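Local structure of 2-dehydropantoate 2-reductase (Porphyromonas gingivalis, 2QYT) at residues Asp95-Val100 with Arg127-Asp132; Phe161-Gly166 with Val175-Leu180; Tyr197-Phe202 with Glu239-Lys244. The protein probably catalyses the NADPH-dependent reduction of ketopantoate (2-dehydropantoate) to (R)-pantoate, the second step in making pantoate for pantothenate. All blocks are in the same frame, centred on the assembly; numbering follows the deposited sequence.

Contact 1: residues Asp95-Val100 with Arg127-Asp132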
loop_
_atom_site.group_PDB
_atom_site.type_symbol
_atom_site.label_atom_id
_atom_site.label_comp_id
_atom_site.label_asym_id
_atom_site.label_seq_id
_atom_site.Cartn_x
_atom_site.Cartn_y
_atom_site.Cartn_z
ATOM N N ASP A 95 14.392 -3.188 3.747
ATOM C CA ASP A 95 14.351 -2.214 4.844
ATOM C C ASP A 95 14.239 -0.798 4.246
ATOM O O ASP A 95 14.485 -0.621 3.041
ATOM C CB ASP A 95 15.549 -2.392 5.783
ATOM C CG ASP A 95 16.876 -1.869 5.211
ATOM O OD1 ASP A 95 16.959 -0.730 4.742
ATOM O OD2 ASP A 95 17.876 -2.591 5.302
HETATM N N MSE A 96 13.826 0.187 5.035
HETATM C CA MSE A 96 13.518 1.490 4.475
HETATM C C MSE A 96 14.774 2.253 4.005
HETATM O O MSE A 96 14.722 3.018 3.046
HETATM C CB MSE A 96 12.730 2.345 5.462
HETATM C CG MSE A 96 11.573 3.093 4.779
HETATM SE SE MSE A 96 10.119 1.866 4.049
HETATM C CE MSE A 96 9.643 0.932 5.699
ATOM N N GLU A 97 15.883 2.023 4.696
ATOM C CA GLU A 97 17.179 2.618 4.386
ATOM C C GLU A 97 17.577 2.213 2.988
ATOM O O GLU A 97 17.886 3.062 2.161
ATOM C CB GLU A 97 18.212 2.133 5.388
ATOM C CG GLU A 97 18.463 3.059 6.610
ATOM C CD GLU A 97 17.345 3.124 7.657
ATOM O OE1 GLU A 97 16.411 2.270 7.663
ATOM O OE2 GLU A 97 17.436 4.060 8.500
ATOM N N ARG A 98 17.514 0.912 2.719
ATOM C CA ARG A 98 17.873 0.348 1.435
ATOM C C ARG A 98 16.909 0.733 0.324
ATOM O O ARG A 98 17.358 1.088 -0.767
ATOM C CB ARG A 98 17.967 -1.170 1.529
ATOM C CG ARG A 98 18.297 -1.842 0.240
ATOM C CD ARG A 98 18.696 -3.292 0.480
ATOM N NE ARG A 98 18.807 -3.996 -0.810
ATOM C CZ ARG A 98 19.276 -5.238 -0.982
ATOM N NH1 ARG A 98 19.721 -5.968 0.040
ATOM N NH2 ARG A 98 19.309 -5.751 -2.198
ATOM N N GLY A 99 15.597 0.663 0.582
ATOM C CA GLY A 99 14.605 1.099 -0.408
ATOM C C GLY A 99 14.822 2.559 -0.844
ATOM O O GLY A 99 14.726 2.868 -2.016
ATOM N N VAL A 100 15.123 3.455 0.084
ATOM C CA VAL A 100 15.348 4.859 -0.280
ATOM C C VAL A 100 16.643 4.952 -1.153
ATOM O O VAL A 100 16.613 5.545 -2.238
ATOM C CB VAL A 100 15.323 5.795 0.973
ATOM C CG1 VAL A 100 15.997 7.218 0.709
ATOM C CG2 VAL A 100 13.866 5.852 1.579
ATOM N N ARG A 127 10.013 9.459 5.123
ATOM C CA ARG A 127 10.333 10.874 5.288
ATOM C C ARG A 127 11.555 11.167 6.162
ATOM O O ARG A 127 11.868 12.344 6.412
ATOM C CB ARG A 127 9.147 11.643 5.861
ATOM C CG ARG A 127 8.099 11.907 4.858
ATOM C CD ARG A 127 6.895 12.630 5.482
ATOM N NE ARG A 127 5.739 12.511 4.608
ATOM C CZ ARG A 127 4.524 12.968 4.883
ATOM N NH1 ARG A 127 4.283 13.604 6.020
ATOM N NH2 ARG A 127 3.551 12.796 4.006
ATOM N N THR A 128 12.218 10.122 6.662
ATOM C CA THR A 128 13.378 10.320 7.526
ATOM C C THR A 128 14.457 11.030 6.701
ATOM O O THR A 128 14.993 12.037 7.129
ATOM C CB THR A 128 13.876 8.983 8.126
ATOM O OG1 THR A 128 12.901 8.524 9.047
ATOM C CG2 THR A 128 15.139 9.148 8.872
ATOM N N TYR A 129 14.725 10.529 5.508
ATOM C CA TYR A 129 15.842 11.087 4.744
ATOM C C TYR A 129 15.445 11.925 3.547
ATOM O O TYR A 129 16.327 12.484 2.878
ATOM C CB TYR A 129 16.801 9.994 4.283
ATOM C CG TYR A 129 17.294 9.055 5.358
ATOM C CD1 TYR A 129 18.290 9.437 6.259
ATOM C CD2 TYR A 129 16.780 7.765 5.446
ATOM C CE1 TYR A 129 18.758 8.562 7.211
ATOM C CE2 TYR A 129 17.234 6.890 6.395
ATOM C CZ TYR A 129 18.213 7.274 7.265
ATOM O OH TYR A 129 18.622 6.348 8.218
ATOM N N LEU A 130 14.127 12.020 3.296
ATOM C CA LEU A 130 13.581 12.772 2.158
ATOM C C LEU A 130 12.742 13.944 2.659
ATOM O O LEU A 130 12.163 13.830 3.718
ATOM C CB LEU A 130 12.718 11.853 1.281
ATOM C CG LEU A 130 13.544 10.702 0.694
ATOM C CD1 LEU A 130 12.699 9.554 0.169
ATOM C CD2 LEU A 130 14.606 11.275 -0.368
ATOM N N PRO A 131 12.649 15.064 1.891
ATOM C CA PRO A 131 11.721 16.189 2.266
ATOM C C PRO A 131 10.291 15.739 2.496
ATOM O O PRO A 131 9.826 14.775 1.826
ATOM C CB PRO A 131 11.792 17.106 1.045
ATOM C CG PRO A 131 13.225 16.858 0.485
ATOM C CD PRO A 131 13.381 15.343 0.637
ATOM N N ASP A 132 9.567 16.378 3.443
ATOM C CA ASP A 132 8.152 15.923 3.768
ATOM C C ASP A 132 7.282 16.050 2.581
ATOM O O ASP A 132 6.228 15.418 2.474
ATOM C CB ASP A 132 7.399 16.844 4.749
ATOM C CG ASP A 132 8.154 17.137 5.977
ATOM O OD1 ASP A 132 9.273 17.741 5.860
ATOM O OD2 ASP A 132 7.576 16.780 7.039
#
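Tyr129 OH donates to Glu97 OE2 at 2.6 Å, the sole hydrogen bond between Asp95-Val100 and Arg127-Asp132. The hydroxyl meets OE2 on the anti side, 20° out of the carboxylate plane. The carboxylate in turn lies at the hydroxyl edge of the ring, with Glu97 CD in the ring plane and the two flat groups nearly perpendicular. The CB of Glu97 does not point at the loop; the bend at its second torsion (chi2 72°) brings the carboxylate to it. Glu97 CG thereby comes 3.7 Å from Tyr129 OH, so the aliphatic part of the chain also lines the ring's edge. On the tyrosine side, CG stands anti to the carbonyl carbon, which extends the ring toward the helix. One ring face is occupied from within its own segment by Thr128 CG2, 3.8 Å above the centre. Both bonded residues are exposed and also touch a crystal neighbour, so the lattice may influence this pair.

Beneath it the contact turns apolar and buried. Val100 and Leu130 meet tip to tip, both valine methyls, CG1 and CG2, lying 4.1 Å from Leu130 CD1. Val100 also packs on Met126 of helix 122-126, whereas Leu130 leans on Arg104 and Val135.

At the start of the helix, Asp95 OD1 accepts from Arg98 N at 2.7 Å with an N-H...O angle of 170°, a nearly straight capping bond. Asp95 is thus the N-cap of helix 96-103, which links the neighbouring parallel strands 86-89 and 111-115. The loop after helix 122-126 packs on the first turn of this connecting helix, in what is consistent with the Rossmann-type NADP-binding domain of the ketopantoate reductase family.

Contact 2: residues Phe161-Gly166 with Val175-Leu180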
loop_
_atom_site.group_PDB
_atom_site.type_symbol
_atom_site.label_atom_id
_atom_site.label_comp_id
_atom_site.label_asym_id
_atom_site.label_seq_id
_atom_site.Cartn_x
_atom_site.Cartn_y
_atom_site.Cartn_z
ATOM N N PHE A 161 -7.816 2.852 -4.326
ATOM C CA PHE A 161 -6.498 3.434 -4.265
ATOM C C PHE A 161 -6.796 4.789 -3.631
ATOM O O PHE A 161 -7.512 5.630 -4.213
ATOM C CB PHE A 161 -5.953 3.572 -5.699
ATOM C CG PHE A 161 -4.523 4.093 -5.825
ATOM C CD1 PHE A 161 -3.512 3.278 -6.378
ATOM C CD2 PHE A 161 -4.202 5.410 -5.505
ATOM C CE1 PHE A 161 -2.207 3.766 -6.557
ATOM C CE2 PHE A 161 -2.888 5.894 -5.662
ATOM C CZ PHE A 161 -1.896 5.073 -6.196
ATOM N N TYR A 162 -6.277 4.980 -2.416
ATOM C CA TYR A 162 -6.339 6.277 -1.723
ATOM C C TYR A 162 -4.971 6.887 -1.579
ATOM O O TYR A 162 -4.009 6.185 -1.335
ATOM C CB TYR A 162 -6.918 6.106 -0.322
ATOM C CG TYR A 162 -8.311 5.595 -0.311
ATOM C CD1 TYR A 162 -9.388 6.469 -0.433
ATOM C CD2 TYR A 162 -8.565 4.232 -0.154
ATOM C CE1 TYR A 162 -10.713 5.985 -0.404
ATOM C CE2 TYR A 162 -9.885 3.748 -0.113
ATOM C CZ TYR A 162 -10.938 4.632 -0.245
ATOM O OH TYR A 162 -12.215 4.171 -0.222
ATOM N N PHE A 163 -4.863 8.196 -1.703
ATOM C CA PHE A 163 -3.538 8.815 -1.523
ATOM C C PHE A 163 -3.705 10.260 -1.153
ATOM O O PHE A 163 -4.810 10.792 -1.261
ATOM C CB PHE A 163 -2.698 8.674 -2.803
ATOM C CG PHE A 163 -2.998 9.726 -3.824
ATOM C CD1 PHE A 163 -2.191 10.882 -3.908
ATOM C CD2 PHE A 163 -4.105 9.589 -4.668
ATOM C CE1 PHE A 163 -2.467 11.888 -4.854
ATOM C CE2 PHE A 163 -4.408 10.580 -5.602
ATOM C CZ PHE A 163 -3.561 11.743 -5.699
ATOM N N GLY A 164 -2.625 10.891 -0.710
ATOM C CA GLY A 164 -2.655 12.309 -0.392
ATOM C C GLY A 164 -1.448 12.793 0.341
ATOM O O GLY A 164 -0.705 11.994 0.903
ATOM N N SER A 165 -1.231 14.122 0.276
ATOM C CA SER A 165 -0.131 14.838 0.951
ATOM C C SER A 165 -0.353 15.019 2.474
ATOM O O SER A 165 0.605 15.200 3.228
ATOM C CB SER A 165 0.028 16.244 0.345
ATOM O OG SER A 165 -1.146 17.062 0.530
ATOM N N GLY A 166 -1.604 15.012 2.910
ATOM C CA GLY A 166 -1.922 15.303 4.285
ATOM C C GLY A 166 -2.278 16.769 4.500
ATOM O O GLY A 166 -3.022 17.094 5.433
ATOM N N VAL A 175 -3.717 16.856 -7.496
ATOM C CA VAL A 175 -4.815 16.919 -8.463
ATOM C C VAL A 175 -4.346 16.288 -9.770
ATOM O O VAL A 175 -5.044 15.478 -10.364
ATOM C CB VAL A 175 -5.288 18.379 -8.684
ATOM C CG1 VAL A 175 -6.348 18.452 -9.793
ATOM C CG2 VAL A 175 -5.851 18.954 -7.396
ATOM N N ARG A 176 -3.135 16.629 -10.198
ATOM C CA ARG A 176 -2.595 16.003 -11.389
ATOM C C ARG A 176 -2.572 14.483 -11.248
ATOM O O ARG A 176 -3.023 13.767 -12.159
ATOM C CB ARG A 176 -1.200 16.523 -11.740
ATOM C CG ARG A 176 -0.730 16.056 -13.122
ATOM C CD ARG A 176 0.604 16.682 -13.532
ATOM N NE ARG A 176 1.763 16.229 -12.747
ATOM C CZ ARG A 176 3.019 16.598 -13.012
ATOM N NH1 ARG A 176 3.273 17.396 -14.051
ATOM N NH2 ARG A 176 4.035 16.174 -12.257
ATOM N N LEU A 177 -2.054 13.973 -10.136
ATOM C CA LEU A 177 -2.022 12.504 -10.010
ATOM C C LEU A 177 -3.442 11.893 -9.960
ATOM O O LEU A 177 -3.697 10.855 -10.556
ATOM C CB LEU A 177 -1.139 12.024 -8.851
ATOM C CG LEU A 177 -0.886 10.503 -8.792
ATOM C CD1 LEU A 177 -0.104 9.994 -10.011
ATOM C CD2 LEU A 177 -0.167 10.182 -7.495
ATOM N N ALA A 178 -4.361 12.571 -9.297
ATOM C CA ALA A 178 -5.709 12.017 -9.123
ATOM C C ALA A 178 -6.416 11.887 -10.478
ATOM O O ALA A 178 -6.912 10.839 -10.795
ATOM C CB ALA A 178 -6.506 12.879 -8.167
ATOM N N GLU A 179 -6.430 12.956 -11.273
ATOM C CA GLU A 179 -6.944 12.938 -12.652
ATOM C C GLU A 179 -6.294 11.897 -13.524
ATOM O O GLU A 179 -6.934 11.230 -14.337
ATOM C CB GLU A 179 -6.692 14.307 -13.302
ATOM C CG GLU A 179 -7.521 15.436 -12.735
ATOM C CD GLU A 179 -7.566 16.639 -13.679
ATOM O OE1 GLU A 179 -8.662 17.172 -13.920
ATOM O OE2 GLU A 179 -6.502 17.046 -14.206
ATOM N N LEU A 180 -4.992 11.774 -13.365
ATOM C CA LEU A 180 -4.233 10.836 -14.132
ATOM C C LEU A 180 -4.524 9.352 -13.747
ATOM O O LEU A 180 -4.646 8.471 -14.603
ATOM C CB LEU A 180 -2.771 11.183 -13.943
ATOM C CG LEU A 180 -1.738 10.451 -14.756
ATOM C CD1 LEU A 180 -0.512 11.336 -14.802
ATOM C CD2 LEU A 180 -1.480 9.171 -13.975
#
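Phe163 and Leu177 form the tight part of this contact: Leu177 CD2 sits over one face of the phenylalanine ring, 4.2 Å from its centroid and 22° off the ring normal. This is a CH-pi contact, displaced from the ring centre toward the rim, and the nearest ring atom is Phe163 CE1, 3.9 Å from Leu177 CD2. The ring is sent out toward the helix by a first torsion that places CG between the backbone N and the carbonyl carbon (chi1 83°). Leu177 answers with CG anti to its backbone N (chi1 -171°), and the two side chains pass each other at a slant. Further out on the ring, Phe163 CZ lies 4.0 Å from Leu177 CB and 3.8 Å from Ala178 N, so the ring end rests on the helix backbone as well as on its side chains.

The contact joins the first two elements of a beta-alpha-beta unit: strand 158-164 leads into helix 172-183, which leads into strand 188-189, parallel to the first and next to it in the mixed sheet. Leu177 also touches Ile11 and Leu114, strand residues of the parallel, Rossmann-type sheet, and Phe163 shares Leu114 with it. The helix thus bridges strands of both sheets.

The contact thins toward solvent: Ala178 offers a single methyl, with CB 4.0 Å from Phe163 CZ, and is itself partly exposed. A sulfate ion, probably from the crystallisation liquor, lies about 5 Å from the Ala178 side chain. On this same helix Val175, whose CB is directed away from the strand, and Glu179 are both exposed and take no part.

Contact 3: residues Tyr197-Phe202 with Glu239-Lys244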
loop_
_atom_site.group_PDB
_atom_site.type_symbol
_atom_site.label_atom_id
_atom_site.label_comp_id
_atom_site.label_asym_id
_atom_site.label_seq_id
_atom_site.Cartn_x
_atom_site.Cartn_y
_atom_site.Cartn_z
ATOM N N TYR A 197 -7.716 7.098 6.497
ATOM C CA TYR A 197 -7.757 5.900 5.634
ATOM C C TYR A 197 -6.600 4.959 5.938
ATOM O O TYR A 197 -6.758 3.734 5.958
ATOM C CB TYR A 197 -7.796 6.268 4.137
ATOM C CG TYR A 197 -9.071 6.959 3.761
ATOM C CD1 TYR A 197 -10.138 6.248 3.193
ATOM C CD2 TYR A 197 -9.248 8.317 4.027
ATOM C CE1 TYR A 197 -11.364 6.899 2.881
ATOM C CE2 TYR A 197 -10.437 8.966 3.715
ATOM C CZ TYR A 197 -11.497 8.261 3.142
ATOM O OH TYR A 197 -12.686 8.929 2.858
ATOM N N ILE A 198 -5.445 5.544 6.198
ATOM C CA ILE A 198 -4.260 4.790 6.554
ATOM C C ILE A 198 -4.367 4.052 7.900
ATOM O O ILE A 198 -3.981 2.876 7.981
ATOM C CB ILE A 198 -3.033 5.717 6.612
ATOM C CG1 ILE A 198 -2.807 6.389 5.257
ATOM C CG2 ILE A 198 -1.768 4.952 7.060
ATOM C CD1 ILE A 198 -2.043 5.606 4.373
HETATM N N MSE A 199 -4.775 4.740 8.968
HETATM C CA MSE A 199 -4.966 4.042 10.254
HETATM C C MSE A 199 -6.109 3.047 10.143
HETATM O O MSE A 199 -6.014 1.936 10.653
HETATM C CB MSE A 199 -5.145 4.999 11.447
HETATM C CG MSE A 199 -6.379 5.901 11.444
HETATM SE SE MSE A 199 -6.931 6.501 13.249
HETATM C CE MSE A 199 -8.440 5.340 13.505
ATOM N N LYS A 200 -7.178 3.437 9.449
ATOM C CA LYS A 200 -8.321 2.544 9.283
ATOM C C LYS A 200 -7.919 1.210 8.638
ATOM O O LYS A 200 -8.254 0.144 9.162
ATOM C CB LYS A 200 -9.473 3.232 8.527
ATOM C CG LYS A 200 -10.831 2.555 8.664
ATOM C CD LYS A 200 -11.804 3.034 7.579
ATOM C CE LYS A 200 -11.630 2.272 6.248
ATOM N NZ LYS A 200 -11.554 3.172 5.055
ATOM N N LYS A 201 -7.161 1.278 7.536
ATOM C CA LYS A 201 -6.619 0.087 6.884
ATOM C C LYS A 201 -5.739 -0.736 7.838
ATOM O O LYS A 201 -5.910 -1.954 7.941
ATOM C CB LYS A 201 -5.816 0.485 5.634
ATOM C CG LYS A 201 -5.049 -0.648 4.956
ATOM C CD LYS A 201 -5.771 -1.169 3.744
ATOM C CE LYS A 201 -5.408 -2.615 3.430
ATOM N NZ LYS A 201 -4.189 -2.631 2.611
ATOM N N PHE A 202 -4.808 -0.074 8.521
ATOM C CA PHE A 202 -3.845 -0.759 9.385
ATOM C C PHE A 202 -4.489 -1.461 10.601
ATOM O O PHE A 202 -4.104 -2.563 10.970
ATOM C CB PHE A 202 -2.720 0.184 9.857
ATOM C CG PHE A 202 -1.773 -0.475 10.821
ATOM C CD1 PHE A 202 -0.713 -1.273 10.343
ATOM C CD2 PHE A 202 -1.965 -0.355 12.195
ATOM C CE1 PHE A 202 0.160 -1.912 11.209
ATOM C CE2 PHE A 202 -1.121 -1.008 13.084
ATOM C CZ PHE A 202 -0.051 -1.782 12.595
ATOM N N GLU A 239 -7.551 2.546 21.027
ATOM C CA GLU A 239 -6.963 3.292 22.145
ATOM C C GLU A 239 -5.550 3.781 21.812
ATOM O O GLU A 239 -5.211 4.926 22.117
ATOM C CB GLU A 239 -6.934 2.434 23.419
ATOM C CG GLU A 239 -6.646 3.199 24.715
ATOM C CD GLU A 239 -6.616 2.302 25.952
ATOM O OE1 GLU A 239 -6.768 1.057 25.825
ATOM O OE2 GLU A 239 -6.435 2.853 27.063
ATOM N N LEU A 240 -4.741 2.906 21.201
ATOM C CA LEU A 240 -3.373 3.252 20.782
ATOM C C LEU A 240 -3.384 4.489 19.892
ATOM O O LEU A 240 -2.696 5.478 20.167
ATOM C CB LEU A 240 -2.686 2.092 20.036
ATOM C CG LEU A 240 -1.272 2.346 19.455
ATOM C CD1 LEU A 240 -0.491 1.069 19.363
ATOM C CD2 LEU A 240 -1.256 3.023 18.095
ATOM N N PHE A 241 -4.177 4.413 18.828
ATOM C CA PHE A 241 -4.254 5.477 17.851
ATOM C C PHE A 241 -4.877 6.734 18.437
ATOM O O PHE A 241 -4.389 7.847 18.191
ATOM C CB PHE A 241 -4.943 4.991 16.571
ATOM C CG PHE A 241 -4.028 4.193 15.679
ATOM C CD1 PHE A 241 -3.810 2.839 15.907
ATOM C CD2 PHE A 241 -3.343 4.806 14.643
ATOM C CE1 PHE A 241 -2.935 2.104 15.109
ATOM C CE2 PHE A 241 -2.468 4.076 13.835
ATOM C CZ PHE A 241 -2.270 2.721 14.074
ATOM N N ARG A 242 -5.915 6.546 19.251
ATOM C CA ARG A 242 -6.554 7.644 19.984
ATOM C C ARG A 242 -5.556 8.399 20.863
ATOM O O ARG A 242 -5.759 9.573 21.168
ATOM C CB ARG A 242 -7.738 7.134 20.810
ATOM C CG ARG A 242 -8.881 8.129 20.898
ATOM C CD ARG A 242 -10.082 7.566 21.624
ATOM N NE ARG A 242 -10.771 6.519 20.866
ATOM C CZ ARG A 242 -10.992 5.285 21.315
ATOM N NH1 ARG A 242 -10.578 4.925 22.528
ATOM N NH2 ARG A 242 -11.636 4.410 20.550
ATOM N N ALA A 243 -4.472 7.723 21.239
ATOM C CA ALA A 243 -3.404 8.334 22.023
ATOM C C ALA A 243 -2.391 9.128 21.191
ATOM O O ALA A 243 -2.069 10.266 21.540
ATOM C CB ALA A 243 -2.697 7.283 22.868
ATOM N N LYS A 244 -1.894 8.542 20.098
ATOM C CA LYS A 244 -0.784 9.163 19.349
ATOM C C LYS A 244 -1.173 10.191 18.297
ATOM O O LYS A 244 -0.505 11.222 18.184
ATOM C CB LYS A 244 0.191 8.121 18.770
ATOM C CG LYS A 244 -0.365 7.179 17.706
ATOM C CD LYS A 244 0.755 6.397 17.029
ATOM C CE LYS A 244 1.754 7.325 16.328
ATOM N NZ LYS A 244 2.853 6.569 15.667
#
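Phe241 reaches from helix 227-244 toward Met199 and Phe202 of helix 194-215. Its CB lies 4.2 Å from the selenium of Met199, a selenomethionine. That SE atom stands 5.1 Å from the centroid of the Phe241 ring and 52° off its normal, an oblique Met-aromatic contact that is doubtful in detail because Met199 was deposited in two conformers. Beyond CG, one side of the ring meets the base of the same residue: Phe241 CD2 and CE2 are each 3.7 Å from Met199 CB. CG anti to the carbonyl carbon (chi1 -79°) carries the ring alongside Met199 CB, the two side chains running past each other in opposite directions.

These two helices belong to the C-terminal helical domain of the ketopantoate reductases, and here they pack through buried side chains alone. Phe241 CZ, at the end of the ring, comes to 3.6 Å from Phe202 CD2, and the neighbouring Phe241 CE1 lies 3.9 Å from that same CD2. The two phenylalanine side chains cross at about a right angle. Phe202 continues onto Val290 of helix 288-296, while Met199 packs on Val252 of helix 252-262.

In the fold
Contacts 2 and 3 are buried and carried by apolar side chains, whereas contact 1 is half at the surface, pairing an exposed acid-phenol bond with a small buried aliphatic pair. No two contacts share a helix or strand. Contacts 1 and 2 belong to the N-terminal, Rossmann-type part, one setting a loop on a helix, the other a helix on a strand; they touch only as packing, between Arg127 NH2 and Ser165 O (3.9 Å). Contact 3 is helix on helix in the C-terminal part, with aromatic rings in the main role. Contacts 2 and 3 meet where Tyr162 stacks on Tyr197, 3.5 Å between their CE1 atoms, tying strand 158-164 to helix 194-215.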